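Local atomic coordinates of 2-oxoadipate dioxygenase/decarboxylase (Pseudomonas putida, PDB entry 6W1G), a protein that catalyses the iron(II)-dependent decarboxylation and hydroxylation of 2-oxoadipate to D-2-hydroxyglutarate, a step in the bacterial breakdown of D-lysine. Residues Ala115-Ser120 and Glu448-Gln453; Gly375-Thr378 and Gly382-Asp385; Tyr396-Pro401 and Ala442-Ser447. All blocks are in the same frame, centred on the assembly; numbering follows the deposited sequence. Where two conformers were deposited one is given.

Contact 1. Residues Ala115-Ser120 and Glu448-Gln453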
loop_
_atom_site.group_PDB
_atom_site.type_symbol
_atom_site.label_atom_id
_atom_site.label_comp_id
_atom_site.label_asym_id
_atom_site.label_seq_id
_atom_site.Cartn_x
_atom_site.Cartn_y
_atom_site.Cartn_z
ATOM N N ALA A 115 6.434 4.260 -6.225
ATOM C CA ALA A 115 7.736 4.899 -6.330
ATOM C C ALA A 115 8.618 4.357 -5.213
ATOM O O ALA A 115 8.175 3.774 -4.234
ATOM C CB ALA A 115 7.568 6.387 -6.226
ATOM N N VAL A 116 9.916 4.560 -5.381
ATOM C CA VAL A 116 10.899 3.893 -4.529
ATOM C C VAL A 116 11.793 4.826 -3.716
ATOM O O VAL A 116 12.393 4.387 -2.719
ATOM C CB VAL A 116 11.730 2.868 -5.318
ATOM C CG1 VAL A 116 10.809 1.810 -5.970
ATOM C CG2 VAL A 116 12.661 3.562 -6.288
ATOM N N HIS A 117 11.912 6.074 -4.081
ATOM C CA HIS A 117 12.854 7.004 -3.484
ATOM C C HIS A 117 12.037 7.973 -2.640
ATOM O O HIS A 117 10.962 8.409 -3.088
ATOM C CB HIS A 117 13.584 7.724 -4.590
ATOM C CG HIS A 117 14.652 8.645 -4.165
ATOM N ND1 HIS A 117 14.402 9.856 -3.553
ATOM C CD2 HIS A 117 15.990 8.598 -4.372
ATOM C CE1 HIS A 117 15.539 10.508 -3.405
ATOM N NE2 HIS A 117 16.518 9.768 -3.899
ATOM N N GLU A 118 12.552 8.332 -1.468
ATOM C CA GLU A 118 11.826 9.223 -0.568
ATOM C C GLU A 118 11.399 10.531 -1.191
ATOM O O GLU A 118 10.344 11.053 -0.826
ATOM C CB GLU A 118 12.646 9.499 0.694
ATOM C CG GLU A 118 14.035 10.104 0.468
ATOM C CD GLU A 118 15.129 9.102 0.099
ATOM O OE1 GLU A 118 14.879 7.904 -0.013
ATOM O OE2 GLU A 118 16.280 9.542 -0.131
ATOM N N GLN A 119 12.177 11.106 -2.105
ATOM C CA GLN A 119 11.753 12.372 -2.690
ATOM C C GLN A 119 10.579 12.159 -3.643
ATOM O O GLN A 119 9.673 12.977 -3.716
ATOM C CB GLN A 119 12.897 13.056 -3.418
ATOM C CG GLN A 119 12.491 14.405 -4.068
ATOM C CD GLN A 119 11.705 15.361 -3.143
ATOM O OE1 GLN A 119 12.037 15.516 -1.967
ATOM N NE2 GLN A 119 10.662 16.020 -3.694
ATOM N N SER A 120 10.597 11.074 -4.394
ATOM C CA SER A 120 9.460 10.734 -5.251
ATOM C C SER A 120 8.220 10.469 -4.408
ATOM O O SER A 120 7.117 10.946 -4.731
ATOM C CB SER A 120 9.753 9.500 -6.079
ATOM O OG SER A 120 10.993 9.567 -6.734
ATOM N N GLU A 448 17.630 5.128 4.166
ATOM C CA GLU A 448 18.350 5.449 5.390
ATOM C C GLU A 448 19.749 5.964 5.071
ATOM O O GLU A 448 20.187 7.005 5.605
ATOM C CB GLU A 448 18.384 4.176 6.243
ATOM C CG GLU A 448 19.111 4.278 7.546
ATOM C CD GLU A 448 18.998 2.977 8.332
ATOM O OE1 GLU A 448 19.592 1.989 7.910
ATOM O OE2 GLU A 448 18.260 2.918 9.339
ATOM N N ARG A 449 20.462 5.284 4.182
ATOM C CA ARG A 449 21.809 5.690 3.831
ATOM C C ARG A 449 21.836 7.070 3.202
ATOM O O ARG A 449 22.726 7.878 3.513
ATOM C CB ARG A 449 22.415 4.648 2.898
ATOM C CG ARG A 449 23.809 4.943 2.438
ATOM C CD ARG A 449 24.602 3.653 2.073
ATOM N NE ARG A 449 23.858 2.652 1.350
ATOM C CZ ARG A 449 24.164 2.185 0.140
ATOM N NH1 ARG A 449 25.225 2.624 -0.535
ATOM N NH2 ARG A 449 23.385 1.269 -0.388
ATOM N N ARG A 450 20.915 7.351 2.278
ATOM C CA ARG A 450 20.898 8.679 1.665
ATOM C C ARG A 450 20.689 9.742 2.726
ATOM O O ARG A 450 21.271 10.824 2.653
ATOM C CB ARG A 450 19.796 8.761 0.617
ATOM C CG ARG A 450 20.174 8.012 -0.685
ATOM C CD ARG A 450 19.225 8.392 -1.843
ATOM N NE ARG A 450 17.916 7.832 -1.550
ATOM C CZ ARG A 450 17.461 6.626 -1.961
ATOM N NH1 ARG A 450 18.148 5.853 -2.764
ATOM N NH2 ARG A 450 16.327 6.213 -1.555
ATOM N N SER A 451 19.847 9.470 3.745
ATOM C CA SER A 451 19.630 10.495 4.757
ATOM C C SER A 451 20.910 10.764 5.534
ATOM O O SER A 451 21.213 11.927 5.860
ATOM C CB SER A 451 18.476 10.135 5.716
ATOM O OG SER A 451 18.822 9.180 6.701
ATOM N N LEU A 452 21.668 9.721 5.847
ATOM C CA LEU A 452 22.897 9.916 6.602
ATOM C C LEU A 452 23.916 10.687 5.774
ATOM O O LEU A 452 24.638 11.541 6.294
ATOM C CB LEU A 452 23.442 8.553 7.046
ATOM C CG LEU A 452 22.709 7.929 8.209
ATOM C CD1 LEU A 452 22.937 6.441 8.237
ATOM C CD2 LEU A 452 23.109 8.571 9.503
ATOM N N GLN A 453 23.989 10.401 4.487
ATOM C CA GLN A 453 24.926 11.123 3.621
ATOM C C GLN A 453 24.548 12.589 3.530
ATOM O O GLN A 453 25.412 13.467 3.557
ATOM C CB GLN A 453 24.933 10.481 2.249
ATOM C CG GLN A 453 25.551 9.127 2.281
ATOM C CD GLN A 453 25.585 8.494 0.927
ATOM O OE1 GLN A 453 24.895 8.935 -0.002
ATOM N NE2 GLN A 453 26.396 7.461 0.778
HETATM O O HOH W 1 14.929 3.775 -1.846
#
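The guanidinium of Arg450 lies flat on the imidazole of His117, group centres 4.0 Å apart and planes inclined by 19°, with His117 CD2 sitting 3.4 Å above the middle of the guanidinium plane. While its face is used this way, its edge grips Glu118 side-on. Arg450 NH2 donates to Glu118 OE1 at 2.7 Å and Arg450 NE to Glu118 OE2 at 2.8 Å, both nearly straight at 173° and both on the syn side of the carboxylate. A water, also in the guanidinium plane, accepts from Arg450 NH2 and donates to Val116 O. The bend at chi2 of Glu118 (-82°) swings its carboxylate round to lie almost coplanar with the guanidinium. His117 suits its place twice over: its flat ring accepts the stack, and as N-cap of helix 118-123 its ND1 accepts from Gln119 N at 2.9 Å in the ring plane, which helps fix the ring's rotation. Glu118 OE1 probably also bonds Ser447 OG, one turn before Arg450. A leucine in place of Arg450 would probably leave the Glu118 carboxylate without its charged mate and the imidazole without the flat group stacked on it. Because ND1 serves as an acceptor, the ring is probably neutral, so the stack should cost little in charge repulsion, while the carboxylate probably balances the arginine.

Contact 2. Residues Gly375-Thr378 and Gly382-Asp385; sequences GRPT and GLID
Pro377 sets the flank of its pyrrolidine ring against the backbone of Gly382, in the first turn of helix 380-385. Pro377 CB stands 3.5 Å from Gly382 C and Pro377 CG 3.6 Å from Gly382 O, so two methylene groups rest on one peptide carbonyl. The next residue along the helix shares the contact, with Leu383 N 3.7 Å from Pro377 CB. Such closeness depends on glycine: a beta carbon built on Gly382 would point at the proline and come within 2.9 Å of Pro377 CB, a clash. Proline fits the other side because its closed ring, puckered C-gamma exo, presents a compact hydrocarbon surface with little freedom to lose.

Leu383 reaches the same ring from further along. Its CG is anti to the carbonyl carbon (chi1 -71°), and chi2 of 166° extends CD1 and turns Leu383 CD2 aside, toward the loop, 4.2 Å from Pro377 CD and 3.9 Å from Pro377 O. This buried leucine also packs on His388, Val389 and Leu461.

Arg376 extends to the C-terminal tail, its NH1 bonded to Leu459 O and its NE folding back to Gln373 O, while Gly382 N is hydrogen-bonded to Thr379 OG1.

Between the two segments themselves the chemistry is van der Waals contact, methylenes against peptide atoms and against the Leu383 methyl. With no directional bond joining them, the fit relies on shape: a stiff ring on one side, and on the other a helix whose glycine leaves room for the loop to close tightly over it.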
loop_
_atom_site.group_PDB
_atom_site.type_symbol
_atom_site.label_atom_id
_atom_site.label_comp_id
_atom_site.label_asym_id
_atom_site.label_seq_id
_atom_site.Cartn_x
_atom_site.Cartn_y
_atom_site.Cartn_z
ATOM N N GLY A 375 35.876 20.141 17.560
ATOM C CA GLY A 375 35.522 19.755 18.879
ATOM C C GLY A 375 34.138 19.163 18.985
ATOM O O GLY A 375 33.696 18.923 20.099
ATOM N N ARG A 376 33.419 18.954 17.880
ATOM C CA ARG A 376 32.118 18.331 17.950
ATOM C C ARG A 376 32.234 16.841 18.225
ATOM O O ARG A 376 33.260 16.216 17.957
ATOM C CB ARG A 376 31.352 18.576 16.652
ATOM C CG ARG A 376 30.871 19.998 16.499
ATOM C CD ARG A 376 30.179 20.228 15.189
ATOM N NE ARG A 376 31.064 20.082 14.045
ATOM C CZ ARG A 376 30.670 19.828 12.793
ATOM N NH1 ARG A 376 29.390 19.669 12.521
ATOM N NH2 ARG A 376 31.562 19.746 11.812
ATOM N N PRO A 377 31.143 16.227 18.722
ATOM C CA PRO A 377 31.136 14.773 18.923
ATOM C C PRO A 377 31.578 14.052 17.662
ATOM O O PRO A 377 31.214 14.442 16.557
ATOM C CB PRO A 377 29.667 14.465 19.257
ATOM C CG PRO A 377 29.201 15.739 19.950
ATOM C CD PRO A 377 29.866 16.840 19.140
ATOM N N THR A 378 32.316 12.948 17.859
ATOM C CA THR A 378 32.954 12.192 16.796
ATOM C C THR A 378 32.123 11.017 16.294
ATOM O O THR A 378 32.583 10.319 15.371
ATOM C CB THR A 378 34.330 11.648 17.235
ATOM O OG1 THR A 378 34.202 10.707 18.314
ATOM C CG2 THR A 378 35.275 12.798 17.662
ATOM N N GLY A 382 26.868 10.469 19.459
ATOM C CA GLY A 382 27.248 11.678 20.154
ATOM C C GLY A 382 26.590 12.926 19.577
ATOM O O GLY A 382 26.208 13.852 20.307
ATOM N N LEU A 383 26.452 12.966 18.251
ATOM C CA LEU A 383 25.757 14.072 17.615
ATOM C C LEU A 383 24.269 14.067 17.940
ATOM O O LEU A 383 23.661 15.120 18.106
ATOM C CB LEU A 383 25.951 14.001 16.095
ATOM C CG LEU A 383 27.354 14.328 15.629
ATOM C CD1 LEU A 383 27.544 13.898 14.198
ATOM C CD2 LEU A 383 27.645 15.814 15.779
ATOM N N ILE A 384 23.656 12.888 17.999
ATOM C CA ILE A 384 22.266 12.789 18.433
ATOM C C ILE A 384 22.144 13.279 19.870
ATOM O O ILE A 384 21.260 14.091 20.185
ATOM C CB ILE A 384 21.778 11.343 18.289
ATOM C CG1 ILE A 384 21.657 10.948 16.802
ATOM C CG2 ILE A 384 20.463 11.137 19.027
ATOM C CD1 ILE A 384 21.541 9.459 16.576
ATOM N N ASP A 385 23.021 12.801 20.755
ATOM C CA ASP A 385 22.919 13.172 22.160
ATOM C C ASP A 385 23.081 14.670 22.365
ATOM O O ASP A 385 22.456 15.248 23.264
ATOM C CB ASP A 385 23.970 12.413 22.978
ATOM C CG ASP A 385 23.726 10.917 23.065
ATOM O OD1 ASP A 385 22.642 10.448 22.698
ATOM O OD2 ASP A 385 24.645 10.206 23.535
#

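Contact 3. Residues Tyr396-Pro401 and Ala442-Ser447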
loop_
_atom_site.group_PDB
_atom_site.type_symbol
_atom_site.label_atom_id
_atom_site.label_comp_id
_atom_site.label_asym_id
_atom_site.label_seq_id
_atom_site.Cartn_x
_atom_site.Cartn_y
_atom_site.Cartn_z
ATOM N N TYR A 396 6.766 2.956 6.448
ATOM C CA TYR A 396 6.543 1.749 5.657
ATOM C C TYR A 396 5.634 2.059 4.491
ATOM O O TYR A 396 4.545 2.623 4.674
ATOM C CB TYR A 396 5.897 0.730 6.589
ATOM C CG TYR A 396 5.780 -0.666 5.985
ATOM C CD1 TYR A 396 6.919 -1.338 5.569
ATOM C CD2 TYR A 396 4.563 -1.308 5.872
ATOM C CE1 TYR A 396 6.861 -2.638 5.059
ATOM C CE2 TYR A 396 4.481 -2.601 5.385
ATOM C CZ TYR A 396 5.652 -3.249 4.956
ATOM O OH TYR A 396 5.674 -4.530 4.463
ATOM N N GLU A 397 6.062 1.661 3.299
ATOM C CA GLU A 397 5.380 1.928 2.048
ATOM C C GLU A 397 4.693 0.720 1.458
ATOM O O GLU A 397 3.995 0.857 0.433
ATOM C CB GLU A 397 6.405 2.428 0.983
ATOM C CG GLU A 397 7.175 3.628 1.428
ATOM C CD GLU A 397 6.411 4.946 1.464
ATOM O OE1 GLU A 397 5.197 4.982 1.140
ATOM O OE2 GLU A 397 7.042 5.974 1.866
ATOM N N ASP A 398 4.860 -0.454 2.068
ATOM C CA ASP A 398 4.394 -1.737 1.509
ATOM C C ASP A 398 3.208 -2.263 2.322
ATOM O O ASP A 398 2.426 -1.474 2.861
ATOM C CB ASP A 398 5.604 -2.639 1.375
ATOM C CG ASP A 398 6.607 -2.032 0.420
ATOM O OD1 ASP A 398 6.272 -1.962 -0.773
ATOM O OD2 ASP A 398 7.675 -1.567 0.877
ATOM N N PHE A 399 3.045 -3.582 2.359
ATOM C CA PHE A 399 1.822 -4.181 2.875
ATOM C C PHE A 399 2.175 -5.283 3.866
ATOM O O PHE A 399 3.344 -5.704 3.969
ATOM C CB PHE A 399 0.980 -4.670 1.704
ATOM C CG PHE A 399 0.542 -3.509 0.849
ATOM C CD1 PHE A 399 -0.590 -2.822 1.171
ATOM C CD2 PHE A 399 1.310 -3.030 -0.191
ATOM C CE1 PHE A 399 -0.988 -1.714 0.482
ATOM C CE2 PHE A 399 0.947 -1.881 -0.869
ATOM C CZ PHE A 399 -0.232 -1.260 -0.584
ATOM N N LEU A 400 1.178 -5.701 4.649
ATOM C CA LEU A 400 1.452 -6.730 5.632
ATOM C C LEU A 400 1.887 -8.030 4.963
ATOM O O LEU A 400 1.370 -8.403 3.896
ATOM C CB LEU A 400 0.243 -6.937 6.546
ATOM C CG LEU A 400 -0.097 -5.748 7.461
ATOM C CD1 LEU A 400 -1.411 -6.005 8.206
ATOM C CD2 LEU A 400 1.050 -5.444 8.439
ATOM N N PRO A 401 2.856 -8.730 5.528
ATOM C CA PRO A 401 3.270 -9.989 4.919
ATOM C C PRO A 401 2.210 -11.059 5.055
ATOM O O PRO A 401 1.386 -11.038 5.970
ATOM C CB PRO A 401 4.530 -10.373 5.700
ATOM C CG PRO A 401 4.418 -9.670 6.991
ATOM C CD PRO A 401 3.654 -8.404 6.725
ATOM N N ALA A 442 15.857 -3.610 0.727
ATOM C CA ALA A 442 16.998 -2.940 0.114
ATOM C C ALA A 442 16.686 -1.480 -0.176
ATOM O O ALA A 442 17.543 -0.601 0.038
ATOM C CB ALA A 442 17.420 -3.675 -1.161
ATOM N N LEU A 443 15.455 -1.198 -0.614
ATOM C CA LEU A 443 15.061 0.177 -0.891
ATOM C C LEU A 443 15.044 0.999 0.404
ATOM O O LEU A 443 15.464 2.163 0.417
ATOM C CB LEU A 443 13.675 0.192 -1.542
ATOM C CG LEU A 443 13.610 -0.383 -2.951
ATOM C CD1 LEU A 443 12.160 -0.438 -3.394
ATOM C CD2 LEU A 443 14.440 0.426 -3.877
ATOM N N TYR A 444 14.554 0.425 1.505
ATOM C CA TYR A 444 14.545 1.145 2.768
ATOM C C TYR A 444 15.962 1.414 3.257
ATOM O O TYR A 444 16.271 2.504 3.750
ATOM C CB TYR A 444 13.762 0.382 3.831
ATOM C CG TYR A 444 12.282 0.255 3.572
ATOM C CD1 TYR A 444 11.525 1.334 3.158
ATOM C CD2 TYR A 444 11.647 -0.948 3.771
ATOM C CE1 TYR A 444 10.163 1.203 2.903
ATOM C CE2 TYR A 444 10.268 -1.061 3.531
ATOM C CZ TYR A 444 9.560 0.011 3.084
ATOM O OH TYR A 444 8.189 -0.049 2.872
ATOM N N ALA A 445 16.845 0.426 3.128
ATOM C CA ALA A 445 18.233 0.623 3.517
ATOM C C ALA A 445 18.856 1.763 2.737
ATOM O O ALA A 445 19.647 2.544 3.293
ATOM C CB ALA A 445 19.036 -0.670 3.359
ATOM N N GLN A 446 18.526 1.859 1.465
ATOM C CA GLN A 446 19.039 2.951 0.641
ATOM C C GLN A 446 18.524 4.305 1.086
ATOM O O GLN A 446 19.267 5.292 1.117
ATOM C CB GLN A 446 18.727 2.735 -0.848
ATOM C CG GLN A 446 19.479 1.605 -1.458
ATOM C CD GLN A 446 19.177 1.402 -2.920
ATOM O OE1 GLN A 446 18.038 1.415 -3.333
ATOM N NE2 GLN A 446 20.205 1.237 -3.705
ATOM N N SER A 447 17.258 4.400 1.445
ATOM C CA SER A 447 16.692 5.644 1.978
ATOM C C SER A 447 17.413 6.081 3.245
ATOM O O SER A 447 17.752 7.274 3.425
ATOM C CB SER A 447 15.212 5.483 2.369
ATOM O OG SER A 447 14.291 5.355 1.312
#
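Tyr444 OH receives a hydrogen bond from the backbone N of Glu397 at 2.8 Å (N-H...O angle 164°), the N-H arriving near the plane of the phenol ring at its edge, and makes a weak bond to Asp398 OD2 at 2.6 Å. This buried hydroxyl thus accepts one good bond and donates a weak one. The carboxylates find stronger partners elsewhere: Asp398 OD1 forms a salt bridge with Arg114, and Glu397, whose bond to Tyr444 comes from its backbone N, pairs with Arg127 and Arg64.

Outward from the hydroxyl, Tyr396 CD1 approaches Tyr444 OH to 3.2 Å and Tyr444 CZ to 3.9 Å. The two rings meet rim to rim, planes at 41°, neither over the other's face. With its CG anti to the backbone N (chi1 -171°), Tyr396 folds its ring along its own loop, where Asp398 N lies over the ring centre and Tyr396 OH donates to Phe399 O at 2.7 Å. Tyrosine is apt at both places, combining a flat packing surface with a distant hydroxyl.

The loop after strand 389-393 is pinned to helix 440-458 near the metal site, where nickel occupies the place of iron(II). Phe399 packs edge-to-face with His70, a ligand of that metal, while the Tyr444 ring also rests on Arg114 of strand 108-114, and Asp398 touches Val96 and Tyr99 of the adjacent strand 94-100.

Overall arrangement
Contact 1 opens first, at the turn that follows strand 108-114 of the main sheet, and closes last, on helix 440-458; its long loop encloses the other two contacts. Contact 2 is a short local closure within 375-385, its centre about 37 Å from the centre of the chain. Contact 3 opens afterwards at 396-401 and closes at 442-447, so 2 and 3 follow in series and none cross. Contacts 1 and 3 use successive turns of helix 440-458 and touch through Val116 packing on Leu443; together they tie it to the turn before helix 118-123 and to the loop after strand 389-393, near the metal site. Contact 2 borders the tail beyond that helix.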